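Glycosyl hydrolase, family 8 (PDB 3REN) is an alpha-amylase of glycoside hydrolase family 8 type that probably hydrolyses alpha-linked glucans, built on an (alpha/alpha)6-barrel fold. Local coordinates at residues 41-46 with 59-64; 66-71 with 340-345; 76-81 with 128-133; 233-238 with 287-292; 282-287 with 335-340. One frame throughout, in Å; residues are numbered along the deposited sequence. Where two conformers were deposited one is given.

Contact 1. Residues 41-46 with 59-64; sequences IYTNYI and SVLSES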
# COMPACT_ATOMS: atom_id res chain seq x y z
N ILE A 41 2.95 4.71 -14.29
CA ILE A 41 4.16 4.24 -13.60
C ILE A 41 4.41 2.75 -13.90
O ILE A 41 3.56 1.91 -13.64
CB ILE A 41 4.04 4.46 -12.09
CG1 ILE A 41 3.74 5.94 -11.84
CG2 ILE A 41 5.26 3.90 -11.35
CD1 ILE A 41 3.18 6.24 -10.48
N TYR A 42 5.58 2.44 -14.42
CA TYR A 42 5.94 1.08 -14.77
C TYR A 42 6.08 0.27 -13.48
O TYR A 42 6.50 0.82 -12.46
CB TYR A 42 7.35 1.08 -15.40
CG TYR A 42 7.50 1.74 -16.74
CD1 TYR A 42 6.42 1.83 -17.63
CD2 TYR A 42 8.75 2.22 -17.16
CE1 TYR A 42 6.58 2.44 -18.91
CE2 TYR A 42 8.94 2.80 -18.42
CZ TYR A 42 7.85 2.90 -19.28
OH TYR A 42 8.02 3.44 -20.51
N THR A 43 5.77 -1.00 -13.55
CA THR A 43 5.93 -1.95 -12.44
C THR A 43 7.40 -2.25 -12.11
O THR A 43 7.76 -2.35 -10.94
CB THR A 43 5.19 -3.24 -12.78
OG1 THR A 43 3.83 -2.89 -13.09
CG2 THR A 43 5.26 -4.25 -11.61
N ASN A 44 8.23 -2.39 -13.14
CA ASN A 44 9.67 -2.57 -13.01
C ASN A 44 10.45 -1.60 -13.91
O ASN A 44 9.88 -1.04 -14.92
CB ASN A 44 10.05 -4.01 -13.39
CG ASN A 44 9.29 -5.04 -12.61
OD1 ASN A 44 8.52 -5.77 -13.18
ND2 ASN A 44 9.49 -5.09 -11.31
N TYR A 45 11.75 -1.43 -13.61
CA TYR A 45 12.58 -0.50 -14.37
C TYR A 45 12.82 -1.03 -15.79
O TYR A 45 12.88 -0.26 -16.76
CB TYR A 45 13.92 -0.24 -13.63
CG TYR A 45 14.89 0.62 -14.38
CD1 TYR A 45 14.64 1.97 -14.59
CD2 TYR A 45 16.03 0.08 -14.90
CE1 TYR A 45 15.53 2.77 -15.32
CE2 TYR A 45 16.94 0.88 -15.62
CZ TYR A 45 16.68 2.21 -15.81
OH TYR A 45 17.57 3.00 -16.52
N ILE A 46 12.90 -2.36 -15.90
CA ILE A 46 13.19 -3.05 -17.15
C ILE A 46 11.97 -3.88 -17.50
O ILE A 46 11.39 -4.53 -16.63
CB ILE A 46 14.47 -3.92 -16.96
CG1 ILE A 46 15.67 -3.00 -16.66
CG2 ILE A 46 14.72 -4.85 -18.12
CD1 ILE A 46 16.21 -2.19 -17.91
N SER A 59 4.20 -2.84 -17.79
CA SER A 59 2.79 -2.76 -17.48
C SER A 59 2.61 -1.71 -16.39
O SER A 59 3.59 -1.32 -15.73
CB SER A 59 2.27 -4.11 -17.01
OG SER A 59 2.89 -4.45 -15.79
N VAL A 60 1.38 -1.25 -16.21
CA VAL A 60 1.05 -0.24 -15.20
C VAL A 60 0.02 -0.85 -14.27
O VAL A 60 -1.05 -1.25 -14.71
CB VAL A 60 0.41 0.98 -15.86
CG1 VAL A 60 -0.22 1.94 -14.80
CG2 VAL A 60 1.41 1.71 -16.72
N LEU A 61 0.32 -0.89 -12.99
CA LEU A 61 -0.64 -1.39 -12.00
C LEU A 61 -1.54 -0.25 -11.45
O LEU A 61 -1.04 0.88 -11.22
CB LEU A 61 0.14 -2.00 -10.85
CG LEU A 61 0.91 -3.29 -11.17
CD1 LEU A 61 1.83 -3.69 -10.00
CD2 LEU A 61 -0.06 -4.44 -11.50
N SER A 62 -2.82 -0.53 -11.20
CA SER A 62 -3.63 0.50 -10.54
C SER A 62 -3.19 0.65 -9.09
O SER A 62 -3.50 1.67 -8.43
CB SER A 62 -5.12 0.19 -10.60
OG SER A 62 -5.38 -1.11 -10.05
N GLU A 63 -2.50 -0.38 -8.59
CA GLU A 63 -1.77 -0.27 -7.32
C GLU A 63 -0.82 0.94 -7.35
O GLU A 63 -0.87 1.76 -6.44
CB GLU A 63 -0.99 -1.56 -6.99
CG GLU A 63 -0.04 -1.50 -5.76
CD GLU A 63 0.81 -2.80 -5.67
OE1 GLU A 63 1.88 -2.88 -6.35
OE2 GLU A 63 0.36 -3.75 -4.97
N SER A 64 0.04 0.99 -8.37
CA SER A 64 1.03 2.06 -8.53
C SER A 64 0.34 3.41 -8.65
O SER A 64 0.71 4.39 -7.97
CB SER A 64 1.88 1.83 -9.78
OG SER A 64 2.51 0.57 -9.70
O HOH W 1 2.95 -0.29 -12.27
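T43 meets S59 and L61 where the loop after strand 40-41 folds against the entry to helix 62-74 of the (alpha/alpha)6 barrel. L61 is the N-cap residue of that helix. Direct polar contacts centre on one carbonyl. T43 N donates to S59 O at 3.1 Å. The T43 hydroxyl stands beside its own backbone N (chi1 -55°), which brings OG1 within 3.1 Å of the same S59 O. S59 OG has its main partner outside the contact, K56 O. Y42 CA adds a CH...O contact to S59 O at 3.5 Å.

A water bridges the two segments through four protein atoms. It donates to I41 O at 2.7 Å and accepts from L61 N, at the N-cap, at 2.8 Å. T43 OG1 and S64 OG complete its hydrogen bonds.

Packing contacts flank this network. T43 CG2 touches L61 CD1 at 3.8 Å, the two side chains crossing at about a right angle. V60 sets its side chain beside I41 O, and its backbone pairs with K102 of strand 101-103. I41 lies over the first turn of the helix, with its CB 4.1 Å from S64 CB and its CD1 4.0 Å from S64 O.

Contact 2. Residues 66-71 with 340-345; sequences GLMMLY and NALLAF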
# COMPACT_ATOMS: atom_id res chain seq x y z
N GLY A 66 -2.73 4.31 -7.68
CA GLY A 66 -3.38 4.64 -6.42
C GLY A 66 -2.39 5.20 -5.42
O GLY A 66 -2.70 6.16 -4.73
N LEU A 67 -1.21 4.60 -5.34
CA LEU A 67 -0.15 5.11 -4.46
C LEU A 67 0.27 6.53 -4.81
O LEU A 67 0.43 7.37 -3.94
CB LEU A 67 1.07 4.15 -4.43
CG LEU A 67 0.83 2.81 -3.68
CD1 LEU A 67 1.96 1.75 -3.92
CD2 LEU A 67 0.64 3.05 -2.18
N MSE A 68 0.42 6.80 -6.10
CA MSE A 68 0.87 8.10 -6.58
C MSE A 68 -0.22 9.16 -6.33
O MSE A 68 0.09 10.29 -5.99
CB MSE A 68 1.29 8.02 -8.06
CG MSE A 68 1.80 9.36 -8.65
SE MSE A 68 3.25 10.21 -7.60
CE MSE A 68 4.78 9.23 -8.28
N MSE A 69 -1.48 8.78 -6.52
CA MSE A 69 -2.61 9.63 -6.12
C MSE A 69 -2.62 9.97 -4.64
O MSE A 69 -2.87 11.11 -4.28
CB MSE A 69 -3.94 8.98 -6.51
CG MSE A 69 -4.18 9.00 -8.07
SE MSE A 69 -5.68 7.79 -8.60
CE MSE A 69 -7.16 8.76 -7.86
N LEU A 70 -2.35 8.98 -3.78
CA LEU A 70 -2.26 9.30 -2.35
C LEU A 70 -1.14 10.30 -2.03
O LEU A 70 -1.34 11.26 -1.23
CB LEU A 70 -2.07 8.06 -1.50
CG LEU A 70 -3.29 7.15 -1.39
CD1 LEU A 70 -2.86 5.85 -0.66
CD2 LEU A 70 -4.33 7.89 -0.54
N TYR A 71 0.03 10.06 -2.63
CA TYR A 71 1.14 10.99 -2.51
C TYR A 71 0.75 12.40 -2.98
O TYR A 71 1.08 13.39 -2.32
CB TYR A 71 2.31 10.50 -3.37
CG TYR A 71 3.44 11.50 -3.44
CD1 TYR A 71 4.35 11.62 -2.39
CD2 TYR A 71 3.58 12.34 -4.52
CE1 TYR A 71 5.39 12.55 -2.44
CE2 TYR A 71 4.60 13.27 -4.60
CZ TYR A 71 5.50 13.37 -3.55
OH TYR A 71 6.55 14.25 -3.61
N ASN A 340 6.13 3.24 -1.92
CA ASN A 340 5.90 3.21 -0.47
C ASN A 340 6.96 4.08 0.22
O ASN A 340 6.64 4.88 1.11
CB ASN A 340 5.90 1.77 0.08
CG ASN A 340 4.57 1.07 -0.17
OD1 ASN A 340 3.51 1.69 -0.07
ND2 ASN A 340 4.61 -0.23 -0.48
N ALA A 341 8.21 3.98 -0.25
CA ALA A 341 9.30 4.83 0.25
C ALA A 341 9.01 6.31 0.03
O ALA A 341 9.35 7.14 0.87
CB ALA A 341 10.63 4.47 -0.42
N LEU A 342 8.39 6.65 -1.10
CA LEU A 342 8.05 8.04 -1.37
C LEU A 342 7.03 8.56 -0.36
O LEU A 342 7.20 9.64 0.19
CB LEU A 342 7.60 8.20 -2.85
CG LEU A 342 7.26 9.61 -3.32
CD1 LEU A 342 8.52 10.46 -3.43
CD2 LEU A 342 6.51 9.54 -4.66
N LEU A 343 6.00 7.77 -0.07
CA LEU A 343 5.08 8.10 1.03
C LEU A 343 5.76 8.31 2.39
O LEU A 343 5.38 9.24 3.13
CB LEU A 343 3.94 7.08 1.14
CG LEU A 343 3.04 7.05 -0.11
CD1 LEU A 343 2.08 5.89 -0.12
CD2 LEU A 343 2.19 8.36 -0.27
N ALA A 344 6.72 7.45 2.76
CA ALA A 344 7.48 7.65 4.04
C ALA A 344 8.38 8.89 3.99
O ALA A 344 8.39 9.68 4.94
CB ALA A 344 8.32 6.41 4.37
N PHE A 345 9.12 9.09 2.89
CA PHE A 345 10.02 10.26 2.82
C PHE A 345 9.17 11.54 2.83
O PHE A 345 9.63 12.58 3.33
CB PHE A 345 10.92 10.25 1.58
CG PHE A 345 12.14 9.37 1.69
CD1 PHE A 345 12.84 9.26 2.90
CD2 PHE A 345 12.60 8.67 0.59
CE1 PHE A 345 13.99 8.47 3.01
CE2 PHE A 345 13.75 7.85 0.68
CZ PHE A 345 14.44 7.76 1.89
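Y71 and L342 form the tight part of this contact. L342 CD2 sits over the ring of Y71, 3.7 Å from its centroid and 10° off the ring normal, a CH-pi contact. L342 CG lies over the same ring at 3.6 Å from Y71 CE1. Y71 has CG anti to the backbone N (chi1 173°), which carries the ring across to L342. L343 works at a different place on the same residue. Its CD2 lies at the ring edge, near the ring plane, and presses on the backbone at 3.6 Å from Y71 CA. Beyond the ring, Y71 OH is hydrogen-bonded to E23 of helix 21-33. M68, a selenomethionine, bends its chain back to bring CE within 4.0 Å of L342 CD2.

Helices 62-74 and 335-346 run almost parallel, at 12° and 9.9 Å between the axes of these segments. This is how neighbouring inner helices pair in an (alpha/alpha)6 barrel.

L343 reaches from the tight part to a looser side, at the partly exposed L70. There L70 CB comes no nearer to L343 CD2 than 4.4 Å. L67 CD2 packs on L343 CD1 at 3.8 Å and on N340 OD1 at the same distance. N340 ND2 is hydrogen-bonded to S284 OG of helix 283-296.

Contact 3. Residues 76-81 with 128-133; sequences NNKELF and NRWNSF. With EDO (1,2-ethanediol), chain F.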
# COMPACT_ATOMS: atom_id res chain seq x y z
N ASN A 76 -0.54 18.12 -1.74
CA ASN A 76 -1.37 19.22 -2.21
C ASN A 76 -0.98 19.60 -3.63
O ASN A 76 -0.75 20.76 -3.95
CB ASN A 76 -1.28 20.46 -1.26
CG ASN A 76 -2.48 21.41 -1.41
OD1 ASN A 76 -3.31 21.24 -2.30
ND2 ASN A 76 -2.57 22.40 -0.52
N ASN A 77 -0.88 18.59 -4.48
CA ASN A 77 -0.53 18.78 -5.87
C ASN A 77 -1.65 18.28 -6.80
O ASN A 77 -1.68 17.11 -7.24
CB ASN A 77 0.82 18.12 -6.19
CG ASN A 77 1.35 18.50 -7.57
OD1 ASN A 77 0.60 18.85 -8.48
ND2 ASN A 77 2.66 18.41 -7.73
N LYS A 78 -2.58 19.19 -7.09
CA LYS A 78 -3.83 18.87 -7.74
C LYS A 78 -3.55 18.47 -9.17
O LYS A 78 -4.08 17.49 -9.67
CB LYS A 78 -4.84 20.04 -7.64
CG LYS A 78 -6.25 19.57 -8.04
CD LYS A 78 -7.32 20.68 -8.10
CE LYS A 78 -8.70 20.06 -8.39
NZ LYS A 78 -8.79 19.52 -9.82
N GLU A 79 -2.66 19.20 -9.82
CA GLU A 79 -2.22 18.82 -11.17
C GLU A 79 -1.67 17.38 -11.34
O GLU A 79 -2.04 16.68 -12.28
CB GLU A 79 -1.16 19.80 -11.65
CG GLU A 79 -0.93 19.77 -13.11
CD GLU A 79 -0.05 20.94 -13.57
OE1 GLU A 79 1.07 20.66 -14.07
OE2 GLU A 79 -0.48 22.12 -13.41
N LEU A 80 -0.78 16.97 -10.45
CA LEU A 80 -0.21 15.66 -10.51
C LEU A 80 -1.30 14.65 -10.18
O LEU A 80 -1.35 13.58 -10.81
CB LEU A 80 0.97 15.58 -9.54
CG LEU A 80 1.67 14.26 -9.25
CD1 LEU A 80 2.30 13.73 -10.53
CD2 LEU A 80 2.71 14.47 -8.14
N PHE A 81 -2.15 14.98 -9.20
CA PHE A 81 -3.24 14.09 -8.84
C PHE A 81 -4.09 13.78 -10.06
O PHE A 81 -4.31 12.58 -10.39
CB PHE A 81 -4.10 14.66 -7.69
CG PHE A 81 -5.19 13.71 -7.22
CD1 PHE A 81 -5.02 12.95 -6.05
CD2 PHE A 81 -6.40 13.59 -7.93
CE1 PHE A 81 -6.02 12.06 -5.60
CE2 PHE A 81 -7.41 12.69 -7.49
CZ PHE A 81 -7.22 11.93 -6.33
N ASN A 128 -12.14 16.13 0.06
CA ASN A 128 -12.03 16.90 1.32
C ASN A 128 -11.05 18.06 1.22
O ASN A 128 -11.32 19.18 1.68
CB ASN A 128 -11.66 15.99 2.48
CG ASN A 128 -12.75 14.98 2.79
OD1 ASN A 128 -13.87 15.09 2.27
ND2 ASN A 128 -12.43 13.97 3.59
N ARG A 129 -9.92 17.79 0.58
CA ARG A 129 -8.85 18.75 0.41
C ARG A 129 -9.18 19.88 -0.58
O ARG A 129 -8.98 21.05 -0.26
CB ARG A 129 -7.60 17.97 -0.01
CG ARG A 129 -6.60 18.66 -0.87
CD ARG A 129 -5.50 19.29 -0.12
NE ARG A 129 -4.50 18.36 0.43
CZ ARG A 129 -3.68 18.76 1.39
NH1 ARG A 129 -3.79 20.01 1.83
NH2 ARG A 129 -2.76 17.96 1.92
N TRP A 130 -9.65 19.53 -1.77
CA TRP A 130 -9.88 20.51 -2.82
C TRP A 130 -11.36 20.89 -3.03
O TRP A 130 -11.66 21.66 -3.90
CB TRP A 130 -9.20 20.09 -4.13
CG TRP A 130 -7.71 19.90 -4.02
CD1 TRP A 130 -6.79 20.84 -3.57
CD2 TRP A 130 -6.95 18.73 -4.36
NE1 TRP A 130 -5.52 20.31 -3.63
CE2 TRP A 130 -5.58 19.03 -4.09
CE3 TRP A 130 -7.28 17.47 -4.88
CZ2 TRP A 130 -4.55 18.10 -4.30
CZ3 TRP A 130 -6.24 16.55 -5.09
CH2 TRP A 130 -4.89 16.87 -4.81
N ASN A 131 -12.27 20.38 -2.22
CA ASN A 131 -13.71 20.72 -2.37
C ASN A 131 -14.21 20.46 -3.78
O ASN A 131 -14.75 21.36 -4.41
CB ASN A 131 -13.95 22.22 -2.01
CG ASN A 131 -15.44 22.54 -1.86
OD1 ASN A 131 -16.27 21.63 -1.72
ND2 ASN A 131 -15.79 23.84 -1.88
N SER A 132 -14.00 19.24 -4.27
CA SER A 132 -14.36 18.87 -5.63
C SER A 132 -15.24 17.64 -5.61
O SER A 132 -14.72 16.52 -5.54
CB SER A 132 -13.12 18.54 -6.46
OG SER A 132 -12.55 19.72 -6.97
N PHE A 133 -16.56 17.84 -5.72
CA PHE A 133 -17.52 16.75 -5.64
C PHE A 133 -17.22 15.63 -6.66
O PHE A 133 -17.61 14.49 -6.43
CB PHE A 133 -18.92 17.26 -5.93
CG PHE A 133 -19.15 17.54 -7.39
CD1 PHE A 133 -19.65 16.54 -8.23
CD2 PHE A 133 -18.80 18.77 -7.94
CE1 PHE A 133 -19.81 16.78 -9.60
CE2 PHE A 133 -18.95 19.03 -9.32
CZ PHE A 133 -19.46 18.03 -10.14
C1 EDO F . 5.34 16.63 -5.68
O1 EDO F . 4.55 17.82 -5.47
C2 EDO F . 6.31 16.70 -6.87
O2 EDO F . 7.43 17.57 -6.60
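W130 lays its indole between N76, K78 and F81, and the contact is built round that ring. The polar part is one hydrogen bond. W130 NE1 donates to N76 OD1 at 2.7 Å, close to the ring plane and nearly in line with the side-chain C=O. N76 has positive phi and ends helix 62-74 in a Schellman motif. Its amide also stacks on the guanidinium of R129, with planes 19° apart and ND2 3.6 Å from NH1.

Aliphatic contact comes over one indole face. K78 CG stands 3.9 Å from the centroid of the six-membered ring. The K78 chain leaves with CG anti to the backbone N (chi1 -167°) and runs extended across the face. At its bent end NZ forms a salt bridge with D82 and a hydrogen bond with Y135. R129 CG lies over the opposite face, toward its rim.

The aromatic pair is an offset edge-to-face stack. The edge of W130 points at the face of F81, with planes at 73°, and W130 CZ3 is 3.7 Å from F81 CG.

N77 is the N-cap of helix 78-89. Its OD1 accepts from L80 N at 3.1 Å, and its ND2 donates to an ethanediol, probably from the crystallisation liquor.

At the surface of the (alpha/alpha)6 barrel the contact joins the turn between helices 62-74 and 78-89 to the end of helix 113-130. F81 also packs on M69 and A122 of the flanking helices.

Contact 4. Residues 233-238 with 287-292; sequences LSTIVI and SNVALI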
# COMPACT_ATOMS: atom_id res chain seq x y z
N LEU A 233 2.57 -7.54 5.42
CA LEU A 233 1.14 -7.53 5.46
C LEU A 233 0.62 -7.12 6.81
O LEU A 233 -0.29 -6.41 6.86
CB LEU A 233 0.54 -8.83 5.01
CG LEU A 233 0.35 -9.10 3.53
CD1 LEU A 233 1.30 -8.43 2.61
CD2 LEU A 233 0.21 -10.56 3.24
N SER A 234 1.24 -7.56 7.89
CA SER A 234 0.76 -7.11 9.21
C SER A 234 0.97 -5.60 9.44
O SER A 234 0.16 -4.95 10.08
CB SER A 234 1.43 -7.91 10.34
OG SER A 234 0.88 -9.23 10.42
N THR A 235 2.08 -5.05 8.95
CA THR A 235 2.26 -3.60 9.02
C THR A 235 1.16 -2.84 8.27
O THR A 235 0.73 -1.76 8.74
CB THR A 235 3.67 -3.12 8.60
OG1 THR A 235 3.90 -3.33 7.19
CG2 THR A 235 4.72 -3.84 9.44
N ILE A 236 0.70 -3.38 7.15
CA ILE A 236 -0.39 -2.73 6.43
C ILE A 236 -1.64 -2.76 7.33
O ILE A 236 -2.29 -1.72 7.54
CB ILE A 236 -0.66 -3.37 5.05
CG1 ILE A 236 0.53 -3.12 4.13
CG2 ILE A 236 -1.98 -2.76 4.38
CD1 ILE A 236 0.61 -4.05 2.94
N VAL A 237 -1.96 -3.93 7.88
CA VAL A 237 -3.15 -4.05 8.75
C VAL A 237 -3.04 -3.07 9.94
O VAL A 237 -4.02 -2.37 10.29
CB VAL A 237 -3.30 -5.48 9.31
CG1 VAL A 237 -4.37 -5.52 10.38
CG2 VAL A 237 -3.61 -6.49 8.18
N ILE A 238 -1.87 -3.02 10.57
CA ILE A 238 -1.65 -2.14 11.73
C ILE A 238 -1.82 -0.68 11.36
O ILE A 238 -2.54 0.03 12.07
CB ILE A 238 -0.26 -2.37 12.37
CG1 ILE A 238 -0.22 -3.78 13.00
CG2 ILE A 238 0.09 -1.27 13.36
CD1 ILE A 238 1.20 -4.31 13.27
N SER A 287 8.97 1.62 5.21
CA SER A 287 7.96 2.65 4.90
C SER A 287 6.77 2.59 5.79
O SER A 287 6.36 3.62 6.31
CB SER A 287 7.50 2.55 3.44
OG SER A 287 8.58 2.85 2.58
N ASN A 288 6.20 1.39 5.98
CA ASN A 288 5.02 1.27 6.79
C ASN A 288 5.29 1.55 8.26
O ASN A 288 4.46 2.17 8.94
CB ASN A 288 4.42 -0.15 6.62
CG ASN A 288 3.57 -0.26 5.36
OD1 ASN A 288 3.19 0.75 4.78
ND2 ASN A 288 3.29 -1.48 4.92
N VAL A 289 6.44 1.09 8.75
CA VAL A 289 6.84 1.32 10.13
C VAL A 289 6.98 2.83 10.38
O VAL A 289 6.51 3.35 11.39
CB VAL A 289 8.16 0.58 10.46
CG1 VAL A 289 8.63 0.92 11.86
CG2 VAL A 289 7.98 -0.94 10.34
N ALA A 290 7.61 3.53 9.43
CA ALA A 290 7.71 4.99 9.47
C ALA A 290 6.35 5.66 9.44
O ALA A 290 6.13 6.64 10.16
CB ALA A 290 8.59 5.51 8.29
N LEU A 291 5.43 5.17 8.62
CA LEU A 291 4.06 5.78 8.58
C LEU A 291 3.28 5.56 9.89
O LEU A 291 2.51 6.43 10.35
CB LEU A 291 3.26 5.27 7.39
CG LEU A 291 3.83 5.85 6.09
CD1 LEU A 291 3.40 5.00 4.93
CD2 LEU A 291 3.43 7.34 5.93
N ILE A 292 3.48 4.38 10.48
CA ILE A 292 2.93 4.07 11.79
C ILE A 292 3.49 5.04 12.84
O ILE A 292 2.72 5.64 13.60
CB ILE A 292 3.23 2.60 12.17
CG1 ILE A 292 2.35 1.65 11.32
CG2 ILE A 292 2.98 2.36 13.64
CD1 ILE A 292 2.95 0.24 11.26
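N288 and T235 make the polar link between helices 283-296 and 231-243, neighbouring inner helices of the (alpha/alpha)6 barrel. The segment axes come within 9.4 Å and run near parallel, crossing at 22°.

N288 CB rests against T235, 3.6 Å from T235 CB and 3.3 Å from T235 OG1. CG passes the same hydroxyl slightly farther off. The tip atom ND2 donates to T235 OG1 at 3.0 Å, with an N-H...O angle of 151°. The hydroxyl oxygen lies close to the plane of the amide. ND2 also touches I236 CG1 at 3.3 Å.

The T235 hydroxyl sits between its backbone N and carbonyl carbon (chi1 68°). There it is hydrogen-bonded to L232 O in the preceding turn and accepts from N288. The buried OG1 therefore has two partners, and both the turn of its own helix and the neighbouring helix fix it.

Apolar packing continues farther along. I238 touches I252 and I255 of helix 249-262, which places it between the inner and outer layers. V289 gives only a light touch, its CG2 4.5 Å from T235 CG2. I292 CD1 is 3.9 Å from I238 CG2 and 3.9 Å from T235 O.

Contact 5. Residues 282-287 with 335-340; sequences SPSIYS and SFDNLN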
# COMPACT_ATOMS: atom_id res chain seq x y z
N SER A 282 12.98 -5.01 3.38
CA SER A 282 12.22 -4.41 2.27
C SER A 282 11.96 -2.93 2.55
O SER A 282 11.55 -2.59 3.63
CB SER A 282 10.89 -5.19 2.16
OG SER A 282 9.84 -4.43 1.61
N PRO A 283 12.18 -2.04 1.57
CA PRO A 283 11.76 -0.64 1.76
C PRO A 283 10.26 -0.50 2.14
O PRO A 283 9.90 0.45 2.81
CB PRO A 283 11.99 -0.01 0.38
CG PRO A 283 13.04 -0.92 -0.27
CD PRO A 283 12.74 -2.28 0.22
N SER A 284 9.40 -1.42 1.69
CA SER A 284 7.95 -1.33 2.00
C SER A 284 7.66 -1.58 3.47
O SER A 284 6.75 -0.97 4.04
CB SER A 284 7.16 -2.31 1.13
OG SER A 284 7.20 -1.86 -0.20
N ILE A 285 8.41 -2.49 4.08
CA ILE A 285 8.32 -2.74 5.52
C ILE A 285 8.70 -1.47 6.26
O ILE A 285 7.94 -0.97 7.10
CB ILE A 285 9.30 -3.83 5.93
CG1 ILE A 285 8.95 -5.13 5.24
CG2 ILE A 285 9.33 -3.97 7.47
CD1 ILE A 285 7.84 -5.83 5.87
N TYR A 286 9.91 -0.96 5.96
CA TYR A 286 10.38 0.27 6.65
C TYR A 286 9.48 1.47 6.44
O TYR A 286 9.25 2.25 7.36
CB TYR A 286 11.84 0.60 6.29
CG TYR A 286 12.81 -0.41 6.87
CD1 TYR A 286 12.78 -0.72 8.24
CD2 TYR A 286 13.72 -1.08 6.06
CE1 TYR A 286 13.65 -1.66 8.81
CE2 TYR A 286 14.62 -2.03 6.62
CZ TYR A 286 14.57 -2.31 7.99
OH TYR A 286 15.44 -3.22 8.54
N SER A 287 8.97 1.62 5.21
CA SER A 287 7.96 2.65 4.90
C SER A 287 6.77 2.59 5.79
O SER A 287 6.36 3.62 6.31
CB SER A 287 7.50 2.55 3.44
OG SER A 287 8.58 2.85 2.58
N SER A 335 8.33 -1.01 -8.51
CA SER A 335 7.64 0.25 -8.28
C SER A 335 7.05 0.28 -6.89
O SER A 335 7.07 1.29 -6.19
CB SER A 335 6.53 0.46 -9.34
OG SER A 335 5.57 -0.60 -9.27
N PHE A 336 6.50 -0.85 -6.47
CA PHE A 336 5.83 -0.88 -5.17
C PHE A 336 6.72 -0.41 -3.99
O PHE A 336 6.27 0.38 -3.13
CB PHE A 336 5.26 -2.28 -4.91
CG PHE A 336 4.49 -2.40 -3.63
CD1 PHE A 336 3.24 -1.79 -3.50
CD2 PHE A 336 4.98 -3.17 -2.57
CE1 PHE A 336 2.50 -1.92 -2.31
CE2 PHE A 336 4.26 -3.32 -1.39
CZ PHE A 336 3.02 -2.69 -1.24
N ASP A 337 7.98 -0.86 -3.96
CA ASP A 337 8.89 -0.43 -2.89
C ASP A 337 9.26 1.03 -2.99
O ASP A 337 9.35 1.71 -1.98
CB ASP A 337 10.15 -1.28 -2.86
CG ASP A 337 9.88 -2.67 -2.32
OD1 ASP A 337 9.01 -2.81 -1.43
OD2 ASP A 337 10.52 -3.61 -2.81
N ASN A 338 9.46 1.50 -4.22
CA ASN A 338 9.77 2.89 -4.47
C ASN A 338 8.64 3.86 -4.10
O ASN A 338 8.89 4.89 -3.47
CB ASN A 338 10.24 3.08 -5.92
CG ASN A 338 11.64 2.52 -6.13
OD1 ASN A 338 12.61 3.23 -5.99
ND2 ASN A 338 11.74 1.20 -6.43
N LEU A 339 7.40 3.50 -4.45
CA LEU A 339 6.25 4.34 -4.10
C LEU A 339 5.96 4.38 -2.59
O LEU A 339 5.57 5.44 -2.05
CB LEU A 339 5.00 3.90 -4.88
CG LEU A 339 5.10 4.20 -6.37
CD1 LEU A 339 4.15 3.22 -7.13
CD2 LEU A 339 4.79 5.74 -6.64
N ASN A 340 6.13 3.24 -1.92
CA ASN A 340 5.90 3.21 -0.47
C ASN A 340 6.96 4.08 0.22
O ASN A 340 6.64 4.88 1.11
CB ASN A 340 5.90 1.77 0.08
CG ASN A 340 4.57 1.07 -0.17
OD1 ASN A 340 3.51 1.69 -0.07
ND2 ASN A 340 4.61 -0.23 -0.48
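The N-terminal turns of two neighbouring barrel helices, 283-296 and 335-346, meet here through S284, D337 and N340. The segment axes approach to 8.3 Å at a crossing angle of 25°.

S284 OG lies between two side chains of the other helix. It donates to D337 OD1, and the modelled separation of 2.4 Å is so short that its exact value is doubtful. It accepts from N340 ND2 at 3.1 Å, with an N-H...O angle of 165° and the oxygen close to the amide plane. The S284 hydroxyl stands beside its backbone N (chi1 -69°), which points it at the other helix. The bond from N340 ND2 helps set the rotation of that amide, and S284 links it to D337. The same ND2 lies above the F336 ring, toward its rim.

P283 packs on D337, with CD 3.8 Å from D337 CG. S287 CB lies 3.4 Å from N340 O. S287 OG turns back to its own helix and donates to P283 O at 2.7 Å. That carbonyl also accepts from S287 N, on the opposite face of its plane.

S282 caps the first turn, though the bonds from S284 N and I285 N to its OG are weak. Near-parallel helices joined side by side in this way are typical of the inner ring of an (alpha/alpha)6 barrel.

Contacts 4, 5 and 2, in that order, join successive inner helices 231-243, 283-296, 335-346 and 62-74. Contacts 2 and 5 share N340 and their centres are 9 Å apart. Contacts 4 and 5 share S287, with centres 10 Å apart. Contact 1 sits at the N-terminal end of helix 62-74. It touches contact 2 through I41 CD1 and M68 CB, 3.6 Å apart, and reaches contact 5 through T43 O and S335 N at 2.8 Å, a probable hydrogen bond. Contact 3 lies at the surface and meets contact 2 where F81 CD1 is 3.3 Å from M69 O. Bound ethanediol, probably from the crystallisation liquor, lies about 4 Å from the side chain of I41 and about 3 Å from that of Y71.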